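Local atomic coordinates of thiamine-binding periplasmic protein (PDB entry 2QRY), a protein that binds thiamine, thiamine phosphate and thiamine diphosphate with high affinity in the bacterial periplasm for import by the ThiBPQ ABC transporter. Residues Y125-F130 / W283-A288; Y218-A223 / A294-L299; E241-Q246 / T300-T305; D62-L67 / N87-A92. One frame throughout, in Å; residues are numbered along the deposited sequence.

Contact 1 of 4, residues Y125-F130 / W283-A288; sequences YGYFAF and WMYPVA. With TPS (thiamin phosphate), chain E.
With CG lodged between the backbone N and the carbonyl carbon (chi1 71°), Tyr125 swings its ring across to Tyr285 CB, which the paired strands hold over one face of that ring. This CB is displaced toward the rim, with Tyr125 CZ 3.4 Å away in a CH-pi contact. Tyr285 CG stands beside its own backbone N (chi1 -66°), which sends the Tyr285 ring on toward Tyr127; the planes of the Tyr125 and Tyr285 rings are inclined by 31°, neither stacked nor edge-to-face. At the Tyr125 ring edge, close to its plane, the carbonyl oxygen Pro286 O lies 3.3 Å from Tyr125 CE2. The backbones meet as an antiparallel hydrogen-bonded pair: Tyr125 N donates to Tyr285 O at 2.9 Å, and Tyr285 N returns a bond of the same 2.9 Å to Tyr125 O. This short strand 285-286 thereby joins the long strand 121-133.

Met284, present as selenomethionine, doubles back through two successive bends, placing its CE 3.4 Å from Gly126 N, over the face of the Tyr125-Gly126 peptide. A side chain on Gly126 would collide with the selenium. The same SE atom is 3.8 Å from the thiazolium methyl CM4 of thiamin phosphate, while Trp283 CD1 reaches pyrimidine atom N3A of the ligand at 3.7 Å. Lys301 makes a cation-pi contact with Tyr285. The paired backbone bonds fix the strand register, whereas the ligand side relies on an indole and a polarisable selenium, sulfur in the natural protein: Met284 probably offers the thiazolium methyl dispersion and not a directed bond.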
# COMPACT_ATOMS: atom_id res chain seq x y z
N TYR A 125 -7.25 0.60 3.97
CA TYR A 125 -7.36 0.92 2.55
C TYR A 125 -7.04 2.39 2.29
O TYR A 125 -7.03 3.20 3.21
CB TYR A 125 -8.76 0.57 2.02
CG TYR A 125 -9.87 1.48 2.51
CD1 TYR A 125 -10.27 2.60 1.77
CD2 TYR A 125 -10.53 1.22 3.72
CE1 TYR A 125 -11.29 3.43 2.21
CE2 TYR A 125 -11.55 2.06 4.17
CZ TYR A 125 -11.93 3.16 3.41
OH TYR A 125 -12.95 3.98 3.84
N GLY A 126 -6.77 2.71 1.03
CA GLY A 126 -6.45 4.08 0.69
C GLY A 126 -6.46 4.30 -0.81
O GLY A 126 -6.87 3.43 -1.58
N TYR A 127 -6.01 5.48 -1.22
CA TYR A 127 -5.98 5.82 -2.63
C TYR A 127 -4.63 6.42 -2.99
O TYR A 127 -4.17 7.38 -2.37
CB TYR A 127 -7.09 6.82 -2.93
CG TYR A 127 -8.45 6.31 -2.51
CD1 TYR A 127 -9.19 5.46 -3.34
CD2 TYR A 127 -8.99 6.65 -1.26
CE1 TYR A 127 -10.43 4.96 -2.94
CE2 TYR A 127 -10.23 6.15 -0.86
CZ TYR A 127 -10.94 5.31 -1.70
OH TYR A 127 -12.17 4.82 -1.32
N PHE A 128 -3.99 5.85 -4.01
CA PHE A 128 -2.71 6.34 -4.46
C PHE A 128 -2.90 7.73 -5.06
O PHE A 128 -3.88 7.99 -5.76
CB PHE A 128 -2.10 5.41 -5.51
CG PHE A 128 -1.92 4.00 -5.03
CD1 PHE A 128 -1.10 3.71 -3.95
CD2 PHE A 128 -2.59 2.96 -5.67
CE1 PHE A 128 -0.95 2.40 -3.51
CE2 PHE A 128 -2.44 1.65 -5.24
CZ PHE A 128 -1.62 1.37 -4.16
N ALA A 129 -1.95 8.61 -4.78
CA ALA A 129 -2.01 9.96 -5.30
C ALA A 129 -0.63 10.61 -5.23
O ALA A 129 0.22 10.20 -4.44
CB ALA A 129 -3.01 10.77 -4.49
N PHE A 130 -0.42 11.62 -6.07
CA PHE A 130 0.85 12.32 -6.05
C PHE A 130 0.79 13.44 -5.03
O PHE A 130 -0.12 14.27 -5.05
CB PHE A 130 1.17 12.89 -7.43
CG PHE A 130 1.64 11.86 -8.41
CD1 PHE A 130 0.73 11.19 -9.22
CD2 PHE A 130 2.99 11.57 -8.53
CE1 PHE A 130 1.17 10.23 -10.14
CE2 PHE A 130 3.43 10.61 -9.45
CZ PHE A 130 2.51 9.94 -10.25
N TRP A 283 -1.38 5.70 8.47
CA TRP A 283 -1.96 6.80 7.69
C TRP A 283 -2.75 6.26 6.50
O TRP A 283 -2.44 6.53 5.34
CB TRP A 283 -0.84 7.75 7.26
CG TRP A 283 -0.11 8.28 8.45
CD1 TRP A 283 1.09 7.84 8.94
CD2 TRP A 283 -0.60 9.25 9.38
NE1 TRP A 283 1.37 8.47 10.13
CE2 TRP A 283 0.35 9.34 10.42
CE3 TRP A 283 -1.75 10.05 9.44
CZ2 TRP A 283 0.19 10.21 11.51
CZ3 TRP A 283 -1.92 10.91 10.52
CH2 TRP A 283 -0.95 10.97 11.54
N MSE A 284 -3.77 5.49 6.82
CA MSE A 284 -4.66 4.87 5.85
C MSE A 284 -6.02 4.80 6.52
O MSE A 284 -6.13 4.99 7.74
CB MSE A 284 -4.17 3.45 5.54
CG MSE A 284 -2.83 3.36 4.82
SE MSE A 284 -2.97 3.93 2.97
CE MSE A 284 -3.61 2.26 2.19
N TYR A 285 -7.07 4.51 5.76
CA TYR A 285 -8.41 4.39 6.33
C TYR A 285 -8.59 2.99 6.91
O TYR A 285 -8.30 1.99 6.25
CB TYR A 285 -9.48 4.65 5.26
CG TYR A 285 -9.48 6.07 4.74
CD1 TYR A 285 -9.92 7.13 5.54
CD2 TYR A 285 -9.03 6.36 3.46
CE1 TYR A 285 -9.90 8.44 5.07
CE2 TYR A 285 -9.01 7.67 2.98
CZ TYR A 285 -9.45 8.70 3.79
OH TYR A 285 -9.41 9.99 3.33
N PRO A 286 -9.06 2.90 8.16
CA PRO A 286 -9.28 1.62 8.84
C PRO A 286 -10.34 0.77 8.15
O PRO A 286 -11.17 1.28 7.40
CB PRO A 286 -9.70 2.03 10.25
CG PRO A 286 -9.07 3.36 10.42
CD PRO A 286 -9.32 4.01 9.09
N VAL A 287 -10.31 -0.52 8.44
CA VAL A 287 -11.26 -1.45 7.86
C VAL A 287 -12.45 -1.63 8.80
O VAL A 287 -13.51 -2.11 8.39
CB VAL A 287 -10.56 -2.80 7.57
CG1 VAL A 287 -10.28 -3.53 8.85
CG2 VAL A 287 -11.40 -3.61 6.64
N ALA A 288 -12.27 -1.24 10.06
CA ALA A 288 -13.33 -1.31 11.06
C ALA A 288 -13.77 0.12 11.33
O ALA A 288 -12.96 1.05 11.23
CB ALA A 288 -12.82 -1.96 12.34
CM2 TPS E . 3.15 9.92 5.40
N3 TPS E . 2.00 3.81 3.28
C2 TPS E . 3.20 4.26 2.99
S1 TPS E . 3.93 2.99 2.08
C5 TPS E . 2.56 1.86 2.11
C4 TPS E . 1.63 2.57 2.84
CM4 TPS E . 0.26 1.97 3.13
C6 TPS E . 2.57 0.52 1.45
C7 TPS E . 4.02 0.46 0.95
O7 TPS E . 4.33 -0.72 0.21
N1A TPS E . 1.78 8.40 4.04
C2A TPS E . 2.61 8.54 5.07
N3A TPS E . 2.97 7.50 5.82
C4A TPS E . 2.51 6.26 5.56
N4A TPS E . 2.90 5.20 6.35
C5A TPS E . 1.62 6.06 4.46
C6A TPS E . 1.28 7.20 3.71
C7A TPS E . 1.04 4.67 4.08
P1 TPS E . 5.88 -0.60 -0.21
O1 TPS E . 6.10 0.74 -0.97
O2 TPS E . 6.34 -1.84 -1.08
O3 TPS E . 6.73 -0.56 1.07

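Contact 2 of 4, residues Y218-A223 / A294-L299; sequences YTTSPA and AGFEKL. With TPS (thiamin phosphate), chain E.
The thiamine-binding turn Tyr218-Ser221, where strand 214-218 passes through a type I beta turn into helix 221-229, is backed by Leu299 and Phe296 of the 294-299 loop. Leu299 forks against it: CD2 comes up to the carbonyl oxygen Thr219 O at 3.4 Å and also touches Pro222 CB, while CD1 meets Thr220 CG2 at 3.8 Å. Ala223 CB fits into the angle between the two apolar residues, 3.6 Å from Phe296 CE1 and close to Leu299 CD1. Leu299 CD1 in turn lies over one face of the Phe296 ring, offset toward its rim, so Phe296, in the 3-10 turn 296-298, and Leu299 just after it make one small apolar patch. With OG1 set between the backbone N and the carbonyl carbon (chi1 46°) and bonded to Trp283 O, Thr220 turns CG2 to this patch.

On the ligand side, Ser221 OG donates to pyrimidine N1A of thiamin phosphate at 2.9 Å and accepts a bond from Tyr218 N at 3.2 Å; it also bonds Ser217 OG, so three partners fix its rotation. The Tyr218 ring passes obliquely by the thiazolium, with CE1 3.6 Å from ligand atom C4, and its hydroxyl is tied to Gln246 OE1. An alanine in place of Tyr218 would lose this ring, probably leaving the thiazolium without this aromatic neighbour and Gln246 OE1 without the hydroxyl it is bonded to. A ligand-binding turn joining a strand end to the start of a helix is a familiar element of type II periplasmic binding proteins, the fold of this family.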
# COMPACT_ATOMS: atom_id res chain seq x y z
N TYR A 218 -0.07 8.61 -1.02
CA TYR A 218 -1.49 8.39 -0.74
C TYR A 218 -2.32 9.64 -0.42
O TYR A 218 -1.79 10.63 0.09
CB TYR A 218 -1.65 7.42 0.42
CG TYR A 218 -1.17 6.01 0.14
CD1 TYR A 218 0.18 5.70 0.18
CD2 TYR A 218 -2.08 4.99 -0.15
CE1 TYR A 218 0.62 4.40 -0.04
CE2 TYR A 218 -1.65 3.69 -0.38
CZ TYR A 218 -0.30 3.40 -0.32
OH TYR A 218 0.14 2.12 -0.53
N THR A 219 -3.62 9.58 -0.70
CA THR A 219 -4.50 10.72 -0.43
C THR A 219 -4.48 11.08 1.05
O THR A 219 -4.89 12.17 1.42
CB THR A 219 -5.98 10.45 -0.81
OG1 THR A 219 -6.46 9.28 -0.12
CG2 THR A 219 -6.12 10.25 -2.31
N THR A 220 -4.00 10.15 1.87
CA THR A 220 -3.95 10.33 3.31
C THR A 220 -2.58 10.79 3.83
O THR A 220 -2.43 11.09 5.02
CB THR A 220 -4.33 9.02 4.04
OG1 THR A 220 -3.63 7.92 3.43
CG2 THR A 220 -5.84 8.77 3.96
N SER A 221 -1.59 10.86 2.96
CA SER A 221 -0.26 11.27 3.39
C SER A 221 -0.24 12.65 4.05
O SER A 221 0.51 12.88 4.99
CB SER A 221 0.72 11.23 2.21
OG SER A 221 0.92 9.91 1.77
N PRO A 222 -1.05 13.60 3.55
CA PRO A 222 -1.01 14.92 4.19
C PRO A 222 -1.37 14.87 5.67
O PRO A 222 -0.87 15.66 6.47
CB PRO A 222 -2.02 15.73 3.37
CG PRO A 222 -1.89 15.11 1.98
CD PRO A 222 -1.85 13.62 2.31
N ALA A 223 -2.23 13.93 6.03
CA ALA A 223 -2.66 13.77 7.41
C ALA A 223 -1.47 13.56 8.35
O ALA A 223 -1.50 13.99 9.51
CB ALA A 223 -3.64 12.61 7.53
N ALA A 294 -8.95 13.69 14.29
CA ALA A 294 -9.35 14.99 13.79
C ALA A 294 -8.20 15.35 12.87
O ALA A 294 -7.04 15.14 13.23
CB ALA A 294 -9.46 15.99 14.93
N GLY A 295 -8.50 15.87 11.69
CA GLY A 295 -7.44 16.22 10.76
C GLY A 295 -7.66 15.49 9.45
O GLY A 295 -7.36 16.02 8.38
N PHE A 296 -8.16 14.26 9.53
CA PHE A 296 -8.44 13.48 8.34
C PHE A 296 -9.52 14.16 7.50
O PHE A 296 -9.57 13.97 6.29
CB PHE A 296 -8.90 12.06 8.72
CG PHE A 296 -7.80 11.03 8.67
CD1 PHE A 296 -6.61 11.22 9.37
CD2 PHE A 296 -7.97 9.85 7.95
CE1 PHE A 296 -5.60 10.24 9.35
CE2 PHE A 296 -6.98 8.88 7.93
CZ PHE A 296 -5.79 9.08 8.63
N GLU A 297 -10.37 14.95 8.15
CA GLU A 297 -11.45 15.62 7.43
C GLU A 297 -10.93 16.70 6.48
O GLU A 297 -11.66 17.21 5.64
CB GLU A 297 -12.46 16.23 8.42
CG GLU A 297 -12.03 17.55 9.03
CD GLU A 297 -10.77 17.42 9.87
OE1 GLU A 297 -10.11 18.46 10.08
OE2 GLU A 297 -10.46 16.30 10.31
N LYS A 298 -9.65 17.03 6.61
CA LYS A 298 -9.04 18.03 5.73
C LYS A 298 -8.64 17.37 4.42
O LYS A 298 -8.31 18.04 3.44
CB LYS A 298 -7.78 18.64 6.37
CG LYS A 298 -8.00 19.41 7.67
CD LYS A 298 -6.66 19.89 8.23
CE LYS A 298 -6.46 21.39 8.09
NZ LYS A 298 -6.56 21.90 6.70
N LEU A 299 -8.67 16.04 4.41
CA LEU A 299 -8.29 15.27 3.23
C LEU A 299 -9.39 15.21 2.18
O LEU A 299 -10.56 15.44 2.48
CB LEU A 299 -7.94 13.84 3.65
CG LEU A 299 -6.83 13.72 4.68
CD1 LEU A 299 -6.72 12.26 5.13
CD2 LEU A 299 -5.52 14.23 4.08
CM2 TPS E . 3.15 9.92 5.40
N3 TPS E . 2.00 3.81 3.28
C2 TPS E . 3.20 4.26 2.99
S1 TPS E . 3.93 2.99 2.08
C5 TPS E . 2.56 1.86 2.11
C4 TPS E . 1.63 2.57 2.84
CM4 TPS E . 0.26 1.97 3.13
C6 TPS E . 2.57 0.52 1.45
C7 TPS E . 4.02 0.46 0.95
O7 TPS E . 4.33 -0.72 0.21
N1A TPS E . 1.78 8.40 4.04
C2A TPS E . 2.61 8.54 5.07
N3A TPS E . 2.97 7.50 5.82
C4A TPS E . 2.51 6.26 5.56
N4A TPS E . 2.90 5.20 6.35
C5A TPS E . 1.62 6.06 4.46
C6A TPS E . 1.28 7.20 3.71
C7A TPS E . 1.04 4.67 4.08
P1 TPS E . 5.88 -0.60 -0.21
O1 TPS E . 6.10 0.74 -0.97
O2 TPS E . 6.34 -1.84 -1.08
O3 TPS E . 6.73 -0.56 1.07

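Contact 3 of 4, residues E241-Q246 / T300-T305; sequences EGHYLQ and TKPATT
Pro302 and His243 form the snug inner part of this contact: the two side chains cross at about a right angle, with Pro302 CB 3.6 Å from His243 CD2. The imidazole has little freedom to turn, since ND1 bonds Phe128 O and NE2 bonds Phe239 N. Gly242 is packed closely through its backbone, CA lying 3.3 Å from Thr304 O, where any side chain would run into that oxygen.

His243 and Thr305 make a parallel bridge by which the short strand 305-306 adds to strand 243-252, itself paired with strands 81-86 and 121-133 of the mixed sheet. Within these segments the bridge rests on His243 N donating to Thr304 O at 3.1 Å, the donor tilted 22° from the carbonyl plane, and on a CA-H...O contact from Thr305 CA to His243 O; backbone bonds to Leu306 continue it.

Toward solvent the fit slackens. Thr305 is itself exposed, and only its methyl side packs: CG2, opposite its own backbone N about chi1, touches Leu245 CB at 3.6 Å, two residues on from His243. The side chain of exposed Thr304 makes looser contacts, CG2 lying 4.0 Å from Glu241 O, and the Glu241 carboxylate turns to the backbone N atoms of Leu144 and Lys145.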
# COMPACT_ATOMS: atom_id res chain seq x y z
N GLU A 241 -9.41 11.89 -13.42
CA GLU A 241 -9.65 10.55 -13.92
C GLU A 241 -10.11 9.66 -12.77
O GLU A 241 -10.71 8.60 -12.98
CB GLU A 241 -8.38 9.94 -14.54
CG GLU A 241 -7.83 10.70 -15.74
CD GLU A 241 -6.69 11.61 -15.36
OE1 GLU A 241 -6.50 11.86 -14.15
OE2 GLU A 241 -5.98 12.09 -16.28
N GLY A 242 -9.85 10.10 -11.54
CA GLY A 242 -10.22 9.31 -10.38
C GLY A 242 -8.95 8.63 -9.88
O GLY A 242 -7.90 8.73 -10.53
N HIS A 243 -9.03 7.94 -8.75
CA HIS A 243 -7.86 7.29 -8.17
C HIS A 243 -8.00 5.78 -7.96
O HIS A 243 -9.11 5.26 -7.75
CB HIS A 243 -7.52 7.97 -6.85
CG HIS A 243 -7.14 9.41 -7.02
ND1 HIS A 243 -5.89 9.90 -6.69
CD2 HIS A 243 -7.82 10.46 -7.54
CE1 HIS A 243 -5.82 11.18 -7.01
NE2 HIS A 243 -6.98 11.54 -7.53
N TYR A 244 -6.87 5.09 -8.02
CA TYR A 244 -6.84 3.64 -7.86
C TYR A 244 -6.91 3.25 -6.39
O TYR A 244 -6.22 3.82 -5.55
CB TYR A 244 -5.57 3.06 -8.50
CG TYR A 244 -5.68 1.59 -8.81
CD1 TYR A 244 -5.66 0.63 -7.79
CD2 TYR A 244 -5.84 1.14 -10.13
CE1 TYR A 244 -5.79 -0.74 -8.07
CE2 TYR A 244 -5.97 -0.22 -10.42
CZ TYR A 244 -5.95 -1.15 -9.39
OH TYR A 244 -6.07 -2.49 -9.67
N LEU A 245 -7.75 2.27 -6.09
CA LEU A 245 -7.96 1.81 -4.73
C LEU A 245 -7.04 0.70 -4.28
O LEU A 245 -6.79 -0.26 -5.03
CB LEU A 245 -9.41 1.34 -4.55
CG LEU A 245 -9.74 0.57 -3.27
CD1 LEU A 245 -9.69 1.48 -2.05
CD2 LEU A 245 -11.13 -0.04 -3.40
N GLN A 246 -6.54 0.82 -3.06
CA GLN A 246 -5.70 -0.21 -2.48
C GLN A 246 -6.30 -0.68 -1.17
O GLN A 246 -6.70 0.12 -0.32
CB GLN A 246 -4.27 0.29 -2.19
CG GLN A 246 -3.40 -0.81 -1.58
CD GLN A 246 -2.06 -0.32 -1.05
OE1 GLN A 246 -2.00 0.56 -0.19
NE2 GLN A 246 -0.98 -0.91 -1.56
N THR A 300 -9.00 14.91 0.95
CA THR A 300 -9.99 14.81 -0.11
C THR A 300 -10.22 13.35 -0.48
O THR A 300 -9.27 12.61 -0.76
CB THR A 300 -9.56 15.57 -1.37
OG1 THR A 300 -9.47 16.97 -1.09
CG2 THR A 300 -10.59 15.36 -2.48
N LYS A 301 -11.49 12.95 -0.47
CA LYS A 301 -11.89 11.59 -0.84
C LYS A 301 -12.11 11.62 -2.35
O LYS A 301 -12.98 12.34 -2.84
CB LYS A 301 -13.20 11.22 -0.15
CG LYS A 301 -13.08 10.72 1.28
CD LYS A 301 -12.80 9.22 1.33
CE LYS A 301 -12.88 8.68 2.76
NZ LYS A 301 -12.67 7.20 2.81
N PRO A 302 -11.32 10.86 -3.12
CA PRO A 302 -11.56 10.91 -4.56
C PRO A 302 -12.97 10.42 -4.90
O PRO A 302 -13.44 9.42 -4.36
CB PRO A 302 -10.46 10.01 -5.12
CG PRO A 302 -10.24 9.02 -4.02
CD PRO A 302 -10.28 9.88 -2.78
N ALA A 303 -13.65 11.14 -5.78
CA ALA A 303 -15.00 10.77 -6.18
C ALA A 303 -15.00 9.39 -6.81
O ALA A 303 -15.53 8.43 -6.25
CB ALA A 303 -15.55 11.79 -7.17
N THR A 304 -14.40 9.31 -7.99
CA THR A 304 -14.30 8.07 -8.75
C THR A 304 -13.15 7.19 -8.28
O THR A 304 -12.02 7.65 -8.13
CB THR A 304 -14.11 8.37 -10.25
OG1 THR A 304 -15.28 9.02 -10.77
CG2 THR A 304 -13.84 7.09 -11.02
N THR A 305 -13.45 5.91 -8.06
CA THR A 305 -12.47 4.93 -7.63
C THR A 305 -12.17 3.98 -8.79
O THR A 305 -13.09 3.56 -9.50
CB THR A 305 -12.99 4.13 -6.42
OG1 THR A 305 -12.88 4.93 -5.24
CG2 THR A 305 -12.20 2.84 -6.24

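Contact 4 of 4, residues D62-L67 / N87-A92; sequences DGVSLL and NNLLDA. With TPS (thiamin phosphate), chain E.
The flat peptide group joining Gly63 and Val64 is approached obliquely, to one side, by methyl CD1 of Leu89, 4.0 Å from both Gly63 O and Val64 CA. The other flat group here, the carboxylate of Asp62, meets the ligand, its OD1 lying 2.8 Å from phosphate oxygen O3 of thiamin phosphate. Leu89 reaches the helix start because its CG stands beside its own backbone N (chi1 -61°); its other methyl, CD2, is 4.3 Å from Val64 CG1. One turn further on, Leu67 CD1 touches Ala92 CB at 3.8 Å, so helices 63-73 and 90-96 meet through small apolar contacts, with Leu168 and Arg317 also against Val64 and Leu89.

Gly63 N donates to phosphate O2, although the modelled 2.5 Å is doubtfully short. An alanine at Asp62 would take the carboxylate away, and phosphate O3 would probably lose its close oxygen neighbour and be freer to shift. The N-terminal end of a helix facing the phosphate would be expected to add favourable electrostatics. Helix 63-73 crosses from strand 54-59 to strand 81-86 with strand 24-29 between them, a beta-alpha-beta crossover whose N-terminal helix region faces the phosphate, an element of the type II periplasmic binding protein fold.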
# COMPACT_ATOMS: atom_id res chain seq x y z
N ASP A 62 9.32 -4.94 0.53
CA ASP A 62 8.29 -4.00 0.18
C ASP A 62 7.10 -4.86 -0.26
O ASP A 62 7.25 -6.06 -0.50
CB ASP A 62 8.79 -3.09 -0.95
CG ASP A 62 9.75 -2.03 -0.45
OD1 ASP A 62 9.34 -1.27 0.46
OD2 ASP A 62 10.90 -1.96 -0.94
N GLY A 63 5.92 -4.24 -0.33
CA GLY A 63 4.70 -4.94 -0.70
C GLY A 63 4.76 -6.06 -1.72
O GLY A 63 4.49 -7.22 -1.39
N VAL A 64 5.07 -5.74 -2.97
CA VAL A 64 5.11 -6.77 -4.00
C VAL A 64 6.21 -7.79 -3.73
O VAL A 64 6.02 -8.99 -3.94
CB VAL A 64 5.30 -6.16 -5.40
CG1 VAL A 64 5.31 -7.27 -6.46
CG2 VAL A 64 4.20 -5.15 -5.68
N SER A 65 7.36 -7.31 -3.25
CA SER A 65 8.47 -8.21 -2.96
C SER A 65 8.15 -9.23 -1.87
O SER A 65 8.71 -10.33 -1.86
CB SER A 65 9.72 -7.41 -2.57
OG SER A 65 10.30 -6.82 -3.72
N LEU A 66 7.26 -8.87 -0.95
CA LEU A 66 6.89 -9.80 0.11
C LEU A 66 6.44 -11.11 -0.54
O LEU A 66 6.89 -12.20 -0.16
CB LEU A 66 5.77 -9.22 0.98
CG LEU A 66 6.15 -8.19 2.05
CD1 LEU A 66 4.90 -7.64 2.71
CD2 LEU A 66 7.06 -8.82 3.11
N LEU A 67 5.57 -11.01 -1.53
CA LEU A 67 5.07 -12.21 -2.22
C LEU A 67 6.19 -12.97 -2.95
O LEU A 67 6.31 -14.19 -2.82
CB LEU A 67 4.00 -11.84 -3.24
CG LEU A 67 2.83 -12.79 -3.52
CD1 LEU A 67 2.37 -12.59 -4.95
CD2 LEU A 67 3.23 -14.24 -3.30
N ASN A 87 -4.91 -5.85 -2.55
CA ASN A 87 -5.92 -6.30 -3.50
C ASN A 87 -5.41 -6.67 -4.89
O ASN A 87 -5.98 -7.54 -5.54
CB ASN A 87 -7.02 -5.23 -3.61
CG ASN A 87 -6.48 -3.90 -4.08
OD1 ASN A 87 -5.54 -3.36 -3.50
ND2 ASN A 87 -7.08 -3.36 -5.13
N ASN A 88 -4.35 -6.02 -5.34
CA ASN A 88 -3.81 -6.29 -6.67
C ASN A 88 -2.97 -7.57 -6.75
O ASN A 88 -2.65 -8.03 -7.84
CB ASN A 88 -2.96 -5.12 -7.16
CG ASN A 88 -3.76 -3.83 -7.28
OD1 ASN A 88 -4.84 -3.81 -7.86
ND2 ASN A 88 -3.22 -2.75 -6.73
N LEU A 89 -2.63 -8.14 -5.61
CA LEU A 89 -1.80 -9.34 -5.60
C LEU A 89 -2.54 -10.60 -5.17
O LEU A 89 -1.94 -11.67 -5.14
CB LEU A 89 -0.60 -9.14 -4.68
CG LEU A 89 0.39 -8.01 -4.97
CD1 LEU A 89 1.30 -7.82 -3.77
CD2 LEU A 89 1.20 -8.36 -6.22
N LEU A 90 -3.82 -10.47 -4.84
CA LEU A 90 -4.62 -11.61 -4.38
C LEU A 90 -4.55 -12.87 -5.25
O LEU A 90 -4.22 -13.95 -4.76
CB LEU A 90 -6.09 -11.22 -4.23
CG LEU A 90 -6.44 -10.11 -3.23
CD1 LEU A 90 -7.96 -9.95 -3.19
CD2 LEU A 90 -5.90 -10.46 -1.85
N ASP A 91 -4.85 -12.72 -6.53
CA ASP A 91 -4.83 -13.86 -7.45
C ASP A 91 -3.45 -14.52 -7.43
O ASP A 91 -3.33 -15.74 -7.28
CB ASP A 91 -5.15 -13.38 -8.86
CG ASP A 91 -5.67 -14.48 -9.75
OD1 ASP A 91 -6.85 -14.88 -9.57
OD2 ASP A 91 -4.92 -14.97 -10.62
N ALA A 92 -2.42 -13.70 -7.60
CA ALA A 92 -1.04 -14.17 -7.61
C ALA A 92 -0.70 -14.92 -6.33
O ALA A 92 -0.04 -15.96 -6.38
CB ALA A 92 -0.10 -12.99 -7.79
CM2 TPS E . 3.15 9.92 5.40
N3 TPS E . 2.00 3.81 3.28
C2 TPS E . 3.20 4.26 2.99
S1 TPS E . 3.93 2.99 2.08
C5 TPS E . 2.56 1.86 2.11
C4 TPS E . 1.63 2.57 2.84
CM4 TPS E . 0.26 1.97 3.13
C6 TPS E . 2.57 0.52 1.45
C7 TPS E . 4.02 0.46 0.95
O7 TPS E . 4.33 -0.72 0.21
N1A TPS E . 1.78 8.40 4.04
C2A TPS E . 2.61 8.54 5.07
N3A TPS E . 2.97 7.50 5.82
C4A TPS E . 2.51 6.26 5.56
N4A TPS E . 2.90 5.20 6.35
C5A TPS E . 1.62 6.06 4.46
C6A TPS E . 1.28 7.20 3.71
C7A TPS E . 1.04 4.67 4.08
P1 TPS E . 5.88 -0.60 -0.21
O1 TPS E . 6.10 0.74 -0.97
O2 TPS E . 6.34 -1.84 -1.08
O3 TPS E . 6.73 -0.56 1.07

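Overall arrangement
Contacts 1, 2 and 4 all touch thiamin phosphate, contacts 1 and 2 at its ring end and contact 4 at its phosphate; the centres of contacts 2 and 4 lie about 25 Å apart, on opposite sides of the chain's centre. Contacts 1 and 2, centres about 9 Å apart, are stitched by Thr219 N to Tyr127 O at 2.8 Å. Contact 3 holds no ligand-binding residue but joins the rest: besides its tie to contact 2 through Gln246, it takes Gly126 N of contact 1 on Gln246 O at 2.9 Å, and its Tyr244 OH lies 2.5 Å from Asn88 OD1 of contact 4.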